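Local coordinates for protein PcyX_EBK42635 (Marine metagenome, PDB 5OWG) that probably catalyses the ferredoxin-dependent four-electron reduction of biliverdin to phycoerythrobilin, as a member of the ferredoxin-dependent bilin reductases, at residues 29-34 / 50-55; 35-40 / 228-233; 59-64 / 75-80. All coordinates share one frame; numbering follows the deposited sequence.

Contact 1. Residues 29-34 / 50-55; sequences LVEYNE and RTWNNR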
# COMPACT_ATOMS: atom_id res chain seq x y z
N LEU A 29 -6.11 -5.63 11.56
CA LEU A 29 -6.80 -6.24 10.43
C LEU A 29 -6.61 -7.75 10.47
O LEU A 29 -5.97 -8.30 11.37
CB LEU A 29 -6.26 -5.66 9.12
CG LEU A 29 -6.26 -4.13 9.02
CD1 LEU A 29 -5.45 -3.68 7.82
CD2 LEU A 29 -7.67 -3.62 8.93
N VAL A 30 -7.19 -8.43 9.48
CA VAL A 30 -7.03 -9.86 9.30
C VAL A 30 -6.49 -10.11 7.90
O VAL A 30 -6.99 -9.53 6.93
CB VAL A 30 -8.36 -10.61 9.51
CG1 VAL A 30 -8.16 -12.11 9.30
CG2 VAL A 30 -8.90 -10.34 10.90
N GLU A 31 -5.47 -10.95 7.81
CA GLU A 31 -4.88 -11.29 6.53
C GLU A 31 -5.76 -12.27 5.77
O GLU A 31 -6.41 -13.14 6.36
CB GLU A 31 -3.48 -11.88 6.72
CG GLU A 31 -2.75 -12.15 5.43
CD GLU A 31 -1.28 -12.45 5.65
OE1 GLU A 31 -0.89 -12.69 6.82
OE2 GLU A 31 -0.51 -12.44 4.67
N TYR A 32 -5.78 -12.13 4.45
CA TYR A 32 -6.56 -12.99 3.58
C TYR A 32 -5.78 -13.22 2.29
O TYR A 32 -4.86 -12.46 1.96
CB TYR A 32 -7.94 -12.39 3.28
CG TYR A 32 -7.90 -11.19 2.37
CD1 TYR A 32 -7.62 -9.93 2.88
CD2 TYR A 32 -8.13 -11.32 1.01
CE1 TYR A 32 -7.58 -8.82 2.05
CE2 TYR A 32 -8.09 -10.22 0.17
CZ TYR A 32 -7.81 -8.97 0.70
OH TYR A 32 -7.77 -7.88 -0.13
N ASN A 33 -6.16 -14.27 1.57
CA ASN A 33 -5.52 -14.62 0.31
C ASN A 33 -6.36 -14.05 -0.83
O ASN A 33 -7.43 -14.57 -1.15
CB ASN A 33 -5.37 -16.14 0.18
CG ASN A 33 -4.48 -16.73 1.26
OD1 ASN A 33 -4.89 -17.64 1.98
ND2 ASN A 33 -3.26 -16.21 1.38
N GLU A 34 -5.87 -12.98 -1.44
CA GLU A 34 -6.60 -12.35 -2.53
C GLU A 34 -6.45 -13.18 -3.81
O GLU A 34 -5.34 -13.59 -4.14
CB GLU A 34 -6.09 -10.93 -2.77
CG GLU A 34 -6.90 -10.16 -3.82
CD GLU A 34 -6.42 -8.73 -3.99
OE1 GLU A 34 -5.32 -8.53 -4.54
OE2 GLU A 34 -7.16 -7.81 -3.58
N ARG A 50 1.11 -9.39 0.37
CA ARG A 50 0.21 -9.79 1.44
C ARG A 50 -0.90 -8.76 1.57
O ARG A 50 -0.66 -7.56 1.43
CB ARG A 50 0.98 -9.91 2.76
CG ARG A 50 2.06 -10.97 2.73
CD ARG A 50 2.90 -10.95 4.00
NE ARG A 50 2.14 -11.40 5.16
CZ ARG A 50 2.57 -11.32 6.41
NH1 ARG A 50 3.76 -10.80 6.68
NH2 ARG A 50 1.81 -11.76 7.41
N THR A 51 -2.11 -9.23 1.85
CA THR A 51 -3.27 -8.35 1.93
C THR A 51 -4.05 -8.61 3.21
O THR A 51 -4.21 -9.76 3.62
CB THR A 51 -4.19 -8.52 0.72
OG1 THR A 51 -4.54 -9.90 0.57
CG2 THR A 51 -3.49 -8.03 -0.55
N TRP A 52 -4.52 -7.53 3.84
CA TRP A 52 -5.39 -7.60 5.00
C TRP A 52 -6.65 -6.79 4.73
O TRP A 52 -6.71 -5.99 3.80
CB TRP A 52 -4.72 -7.04 6.27
CG TRP A 52 -3.45 -7.71 6.72
CD1 TRP A 52 -3.29 -8.51 7.82
CD2 TRP A 52 -2.16 -7.63 6.10
NE1 TRP A 52 -1.99 -8.93 7.91
CE2 TRP A 52 -1.27 -8.40 6.87
CE3 TRP A 52 -1.68 -6.98 4.96
CZ2 TRP A 52 0.07 -8.54 6.54
CZ3 TRP A 52 -0.34 -7.12 4.63
CH2 TRP A 52 0.52 -7.90 5.42
N ASN A 53 -7.66 -7.02 5.56
CA ASN A 53 -8.84 -6.16 5.56
C ASN A 53 -9.58 -6.33 6.88
O ASN A 53 -9.36 -7.29 7.62
CB ASN A 53 -9.77 -6.49 4.38
CG ASN A 53 -10.29 -7.91 4.41
OD1 ASN A 53 -10.40 -8.53 5.47
ND2 ASN A 53 -10.61 -8.44 3.24
N ASN A 54 -10.46 -5.37 7.16
CA ASN A 54 -11.41 -5.50 8.25
C ASN A 54 -12.70 -4.79 7.85
O ASN A 54 -12.84 -4.33 6.71
CB ASN A 54 -10.82 -4.97 9.57
CG ASN A 54 -10.75 -3.45 9.62
OD1 ASN A 54 -11.20 -2.75 8.72
ND2 ASN A 54 -10.17 -2.93 10.71
N ARG A 55 -13.64 -4.72 8.79
CA ARG A 55 -14.93 -4.09 8.52
C ARG A 55 -14.77 -2.73 7.87
O ARG A 55 -15.53 -2.36 6.98
CB ARG A 55 -15.73 -3.98 9.82
CG ARG A 55 -16.90 -3.00 9.77
CD ARG A 55 -17.73 -3.06 11.05
NE ARG A 55 -18.76 -2.02 11.09
CZ ARG A 55 -19.50 -1.73 12.15
NH1 ARG A 55 -19.33 -2.40 13.29
NH2 ARG A 55 -20.41 -0.77 12.09
O HOH W 1 -2.08 -12.25 2.44
O HOH W 2 -3.27 -12.09 -0.90
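R50 grips E31 side-on in a two-pronged salt bridge: NE of R50 reaches OE2 of E31 at 2.9 Å, while NH2 of R50 takes OE1. Both N-H bonds are almost straight and both oxygens lie near the guanidinium plane, each met on its syn side, although the carboxylate is turned 35° against that plane. CG of E31 stands anti to the backbone N (chi1 -175°), and the extended chain beyond it carries the carboxylate across to R50. A water accepts from T51 N and lies 2.7 Å from OE2 of E31, and a second water gives its proton to T51 OG1 and accepts from E34 N.

Backbone bonds continue the contact along the two strands. V30 and N53 form a hydrogen-bonded antiparallel pair, V30 N to N53 O at 3.1 Å and N53 N to V30 O at 2.9 Å, and Y32 N donates to T51 O. Between these bonds E31 faces W52 as a non-hydrogen-bonded pair, and CB of E31 makes a CH-pi contact with the five-membered ring of W52, 3.8 Å from its centroid. The indole NE1 is held by N26 of helix 14-28. CB of L29 packs on CB of W52 at 3.5 Å.

On the other face of the sheet the Y32 ring is sandwiched. T51 OG1 sits 3.4 Å above its centre, and ND2 of N53 lies over the opposite face toward the rim, the amide only 12° from parallel with the ring. Strand 30-32 forms one outer edge of the six-stranded antiparallel sheet of this bilin reductase, paired to strand 47-53.

Contact 2. Residues 35-40 / 228-233; sequences PGMERF and SDNLFP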
# COMPACT_ATOMS: atom_id res chain seq x y z
N PRO A 35 -7.54 -13.44 -4.53
CA PRO A 35 -7.42 -14.23 -5.77
C PRO A 35 -6.42 -13.62 -6.73
O PRO A 35 -6.45 -12.42 -7.01
CB PRO A 35 -8.84 -14.20 -6.34
CG PRO A 35 -9.72 -13.96 -5.17
CD PRO A 35 -8.94 -13.09 -4.23
N GLY A 36 -5.52 -14.46 -7.25
CA GLY A 36 -4.52 -14.05 -8.21
C GLY A 36 -3.17 -13.72 -7.61
O GLY A 36 -2.15 -13.82 -8.31
N MET A 37 -3.13 -13.33 -6.33
CA MET A 37 -1.88 -12.88 -5.73
C MET A 37 -0.87 -14.01 -5.57
O MET A 37 0.33 -13.73 -5.47
CB MET A 37 -2.15 -12.23 -4.37
CG MET A 37 -1.00 -11.38 -3.87
SD MET A 37 -0.83 -9.84 -4.79
CE MET A 37 -2.26 -8.93 -4.20
N GLU A 38 -1.33 -15.26 -5.52
CA GLU A 38 -0.39 -16.37 -5.40
C GLU A 38 0.64 -16.37 -6.53
O GLU A 38 1.71 -16.96 -6.37
CB GLU A 38 -1.14 -17.71 -5.38
CG GLU A 38 -1.72 -18.16 -6.72
CD GLU A 38 -2.85 -17.28 -7.20
OE1 GLU A 38 -3.48 -16.60 -6.36
OE2 GLU A 38 -3.12 -17.27 -8.42
N ARG A 39 0.33 -15.72 -7.65
CA ARG A 39 1.27 -15.62 -8.76
C ARG A 39 2.40 -14.64 -8.49
O ARG A 39 3.31 -14.54 -9.32
CB ARG A 39 0.53 -15.20 -10.03
CG ARG A 39 -0.69 -16.04 -10.37
CD ARG A 39 -1.51 -15.40 -11.48
NE ARG A 39 -2.05 -14.10 -11.08
CZ ARG A 39 -2.65 -13.25 -11.90
NH1 ARG A 39 -2.79 -13.55 -13.19
NH2 ARG A 39 -3.11 -12.09 -11.45
N PHE A 40 2.36 -13.92 -7.36
CA PHE A 40 3.34 -12.87 -7.10
C PHE A 40 3.97 -13.00 -5.71
O PHE A 40 4.50 -12.01 -5.19
CB PHE A 40 2.69 -11.49 -7.26
CG PHE A 40 1.88 -11.36 -8.51
CD1 PHE A 40 2.48 -11.50 -9.75
CD2 PHE A 40 0.52 -11.09 -8.46
CE1 PHE A 40 1.74 -11.39 -10.91
CE2 PHE A 40 -0.22 -10.97 -9.62
CZ PHE A 40 0.39 -11.12 -10.85
N SER A 228 -2.11 -4.77 -13.32
CA SER A 228 -3.48 -4.63 -13.80
C SER A 228 -4.51 -5.32 -12.90
O SER A 228 -5.66 -4.87 -12.85
CB SER A 228 -3.60 -5.20 -15.22
OG SER A 228 -3.32 -6.59 -15.24
N ASP A 229 -4.13 -6.39 -12.20
CA ASP A 229 -5.09 -7.23 -11.50
C ASP A 229 -4.94 -7.26 -9.99
O ASP A 229 -5.93 -7.51 -9.30
CB ASP A 229 -4.99 -8.68 -12.02
CG ASP A 229 -5.25 -8.78 -13.50
OD1 ASP A 229 -5.59 -7.75 -14.13
OD2 ASP A 229 -5.12 -9.90 -14.05
N ASN A 230 -3.74 -7.02 -9.45
CA ASN A 230 -3.49 -7.24 -8.03
C ASN A 230 -2.74 -6.09 -7.39
O ASN A 230 -2.09 -6.28 -6.35
CB ASN A 230 -2.71 -8.54 -7.82
CG ASN A 230 -3.56 -9.77 -8.07
OD1 ASN A 230 -3.53 -10.35 -9.16
ND2 ASN A 230 -4.33 -10.18 -7.06
N LEU A 231 -2.80 -4.89 -7.97
CA LEU A 231 -2.11 -3.73 -7.43
C LEU A 231 -3.11 -2.68 -6.95
O LEU A 231 -3.12 -2.35 -5.76
CB LEU A 231 -1.17 -3.15 -8.49
CG LEU A 231 -0.57 -1.78 -8.16
CD1 LEU A 231 0.05 -1.77 -6.77
CD2 LEU A 231 0.45 -1.37 -9.21
N PHE A 232 -3.93 -2.14 -7.84
CA PHE A 232 -5.06 -1.29 -7.47
C PHE A 232 -6.30 -1.82 -8.17
O PHE A 232 -6.80 -1.23 -9.13
CB PHE A 232 -4.80 0.18 -7.83
CG PHE A 232 -3.63 0.77 -7.11
CD1 PHE A 232 -3.69 1.02 -5.75
CD2 PHE A 232 -2.47 1.07 -7.79
CE1 PHE A 232 -2.61 1.56 -5.08
CE2 PHE A 232 -1.38 1.61 -7.13
CZ PHE A 232 -1.46 1.86 -5.77
N PRO A 233 -6.82 -2.96 -7.72
CA PRO A 233 -7.95 -3.58 -8.41
C PRO A 233 -9.19 -2.69 -8.35
O PRO A 233 -9.40 -1.94 -7.39
CB PRO A 233 -8.17 -4.89 -7.64
CG PRO A 233 -6.92 -5.10 -6.85
CD PRO A 233 -6.41 -3.74 -6.54
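M37 and N230 bring the two backbones nearest, their CA atoms 6.3 Å apart, where the 3-10 turn 37-39 meets the chain just past helix 220-229. The case illustrates how an asparagine just past a helix can bond a loop distant in sequence through both ends of its amide. G36 leads into the turn with positive phi (96°), where a CB would jam against the preceding carbonyl oxygen; here it would also run into OD1 of N230.

ND2 of N230 donates to P35 O at 3.1 Å, the acceptor lying in the amide plane. Its OD1 accepts from NH2 of R39 at 2.9 Å, nearly along the C=O axis, with the guanidinium turned 70° from the amide. R39 bends at chi3 (-63°), and its NE bonds G36 O at 2.8 Å on a lone pair, holding the guanidinium against its own turn; the same carbonyl also accepts from R39 N. A long salt bridge of 3.9 Å joins NH2 of R39 to OD2 of D229.

F40 approaches with its ring edge, CE2 lying 3.4 Å from OD1 of N230, while CB of R39 covers one ring face. M37, bent at chi2 and chi3, brings its methyl CE 3.4 Å from N230 O.

Contact 3. Residues 59-64 / 75-80; sequences RAHLDV and MAHLCL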
# COMPACT_ATOMS: atom_id res chain seq x y z
N ARG A 59 -9.34 -3.16 1.78
CA ARG A 59 -8.09 -3.71 1.25
C ARG A 59 -6.89 -2.97 1.82
O ARG A 59 -6.82 -1.74 1.79
CB ARG A 59 -8.08 -3.64 -0.28
CG ARG A 59 -6.88 -4.32 -0.90
CD ARG A 59 -7.01 -4.43 -2.41
NE ARG A 59 -5.96 -5.26 -3.00
CZ ARG A 59 -4.80 -4.80 -3.47
NH1 ARG A 59 -4.52 -3.51 -3.43
NH2 ARG A 59 -3.92 -5.65 -3.98
N ALA A 60 -5.94 -3.75 2.35
CA ALA A 60 -4.64 -3.26 2.79
C ALA A 60 -3.59 -4.19 2.21
O ALA A 60 -3.61 -5.39 2.49
CB ALA A 60 -4.55 -3.22 4.32
N HIS A 61 -2.68 -3.65 1.40
CA HIS A 61 -1.82 -4.45 0.55
C HIS A 61 -0.36 -4.08 0.80
O HIS A 61 0.02 -2.92 0.64
CB HIS A 61 -2.18 -4.24 -0.93
CG HIS A 61 -1.29 -4.96 -1.89
ND1 HIS A 61 -1.13 -4.55 -3.20
CD2 HIS A 61 -0.53 -6.06 -1.75
CE1 HIS A 61 -0.30 -5.36 -3.81
NE2 HIS A 61 0.08 -6.29 -2.96
N LEU A 62 0.45 -5.07 1.17
CA LEU A 62 1.88 -4.89 1.38
C LEU A 62 2.63 -5.62 0.28
O LEU A 62 2.56 -6.85 0.18
CB LEU A 62 2.30 -5.40 2.76
CG LEU A 62 3.80 -5.28 3.07
CD1 LEU A 62 4.20 -3.82 3.23
CD2 LEU A 62 4.17 -6.08 4.30
N ASP A 63 3.36 -4.86 -0.53
CA ASP A 63 4.15 -5.39 -1.64
C ASP A 63 5.62 -5.09 -1.37
O ASP A 63 6.02 -3.92 -1.33
CB ASP A 63 3.71 -4.78 -2.96
CG ASP A 63 4.69 -5.03 -4.08
OD1 ASP A 63 5.33 -6.11 -4.08
OD2 ASP A 63 4.84 -4.16 -4.96
N VAL A 64 6.41 -6.15 -1.18
CA VAL A 64 7.83 -6.02 -0.84
C VAL A 64 8.65 -6.82 -1.84
O VAL A 64 8.36 -8.00 -2.08
CB VAL A 64 8.11 -6.51 0.60
CG1 VAL A 64 9.59 -6.36 0.95
CG2 VAL A 64 7.25 -5.75 1.59
N MET A 75 12.53 -2.62 -2.34
CA MET A 75 11.44 -1.67 -2.43
C MET A 75 10.26 -2.22 -1.64
O MET A 75 10.19 -3.40 -1.32
CB MET A 75 11.04 -1.40 -3.89
CG MET A 75 10.00 -2.35 -4.48
SD MET A 75 8.28 -2.01 -4.01
CE MET A 75 8.07 -0.33 -4.60
N ALA A 76 9.32 -1.32 -1.33
CA ALA A 76 8.11 -1.71 -0.63
C ALA A 76 6.98 -0.78 -1.05
O ALA A 76 7.20 0.40 -1.34
CB ALA A 76 8.30 -1.68 0.89
N HIS A 77 5.78 -1.34 -1.08
CA HIS A 77 4.57 -0.59 -1.42
C HIS A 77 3.49 -0.98 -0.43
O HIS A 77 3.30 -2.16 -0.14
CB HIS A 77 4.13 -0.88 -2.86
CG HIS A 77 2.73 -0.45 -3.17
ND1 HIS A 77 2.43 0.81 -3.63
CD2 HIS A 77 1.55 -1.11 -3.09
CE1 HIS A 77 1.12 0.91 -3.82
NE2 HIS A 77 0.57 -0.25 -3.49
N LEU A 78 2.78 0.03 0.09
CA LEU A 78 1.75 -0.20 1.09
C LEU A 78 0.60 0.75 0.81
O LEU A 78 0.79 1.97 0.77
CB LEU A 78 2.30 0.01 2.51
CG LEU A 78 1.32 -0.23 3.66
CD1 LEU A 78 0.87 -1.68 3.72
CD2 LEU A 78 1.95 0.18 4.98
N CYS A 79 -0.60 0.19 0.63
CA CYS A 79 -1.78 0.98 0.30
C CYS A 79 -2.97 0.44 1.07
O CYS A 79 -3.10 -0.77 1.26
CB CYS A 79 -2.08 0.94 -1.20
SG CYS A 79 -3.36 2.09 -1.70
N LEU A 80 -3.84 1.35 1.50
CA LEU A 80 -5.05 1.00 2.23
C LEU A 80 -6.24 1.71 1.61
O LEU A 80 -6.27 2.94 1.53
CB LEU A 80 -4.93 1.38 3.71
CG LEU A 80 -4.40 0.32 4.68
CD1 LEU A 80 -2.90 0.11 4.51
CD2 LEU A 80 -4.72 0.70 6.12
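H77 turns the edge of its imidazole toward the face of the H61 ring in an offset edge-to-face pair, centroids 5.9 Å apart and planes at 69°. CB of D63 and ND1 of H61 lie at the edge of the H77 ring, near its plane. Within its own strand H61 places CB 3.3 Å over the R59 guanidinium, toward the rim. Each polar end has a partner elsewhere: H77 ND1 bonds D94, H61 NE2 bonds N49, and R59 is paired with E34.

CG of H77 stands anti to the backbone N (chi1 165°), on the side where the ring meets H61. CB of H77 packs against CB of D63 at 3.9 Å. Beneath the rings the strands run antiparallel, with H61-C79 and D63-H77 as hydrogen-bonded pairs; H61 N reaches C79 O at 2.9 Å. Sulphur SD of M75 lies 4.0 Å from D63 O.

The opposite face is apolar. CB of A60 touches CG of L80 at 3.6 Å, and CD1 of L62 meets CD1 of L78 at 4.0 Å, the leucines crossing obliquely. This hairpin lies at the centre of the sheet in the alpha/beta/alpha sandwich of bilin reductases, with an apolar face under helix 14-28 and a face bearing H61, D63 and H77 that probably lines the bilin pocket.

In the fold
Contacts 1 and 3 lie in one sheet, their centres about 12 Å apart, joined by the pairing of strand 47-53 with strand 57-67 between them: W52 N to A60 O and R50 O to L62 N, each probably a hydrogen bond at 2.7 Å. Contact 2, with its centre about 14 Å from that of contact 1 and 12 Å from that of contact 3, closes over the H61 and H77 side. R59 connects all three, for besides its partner in contact 1 its NH1 lies 3.0 Å from L231 O. E34 OE1 also reaches N230 ND2 at 3.2 Å. F232 CZ approaches H77 CE1 to 3.4 Å, so segment 228-233 borders the probable bilin-binding side.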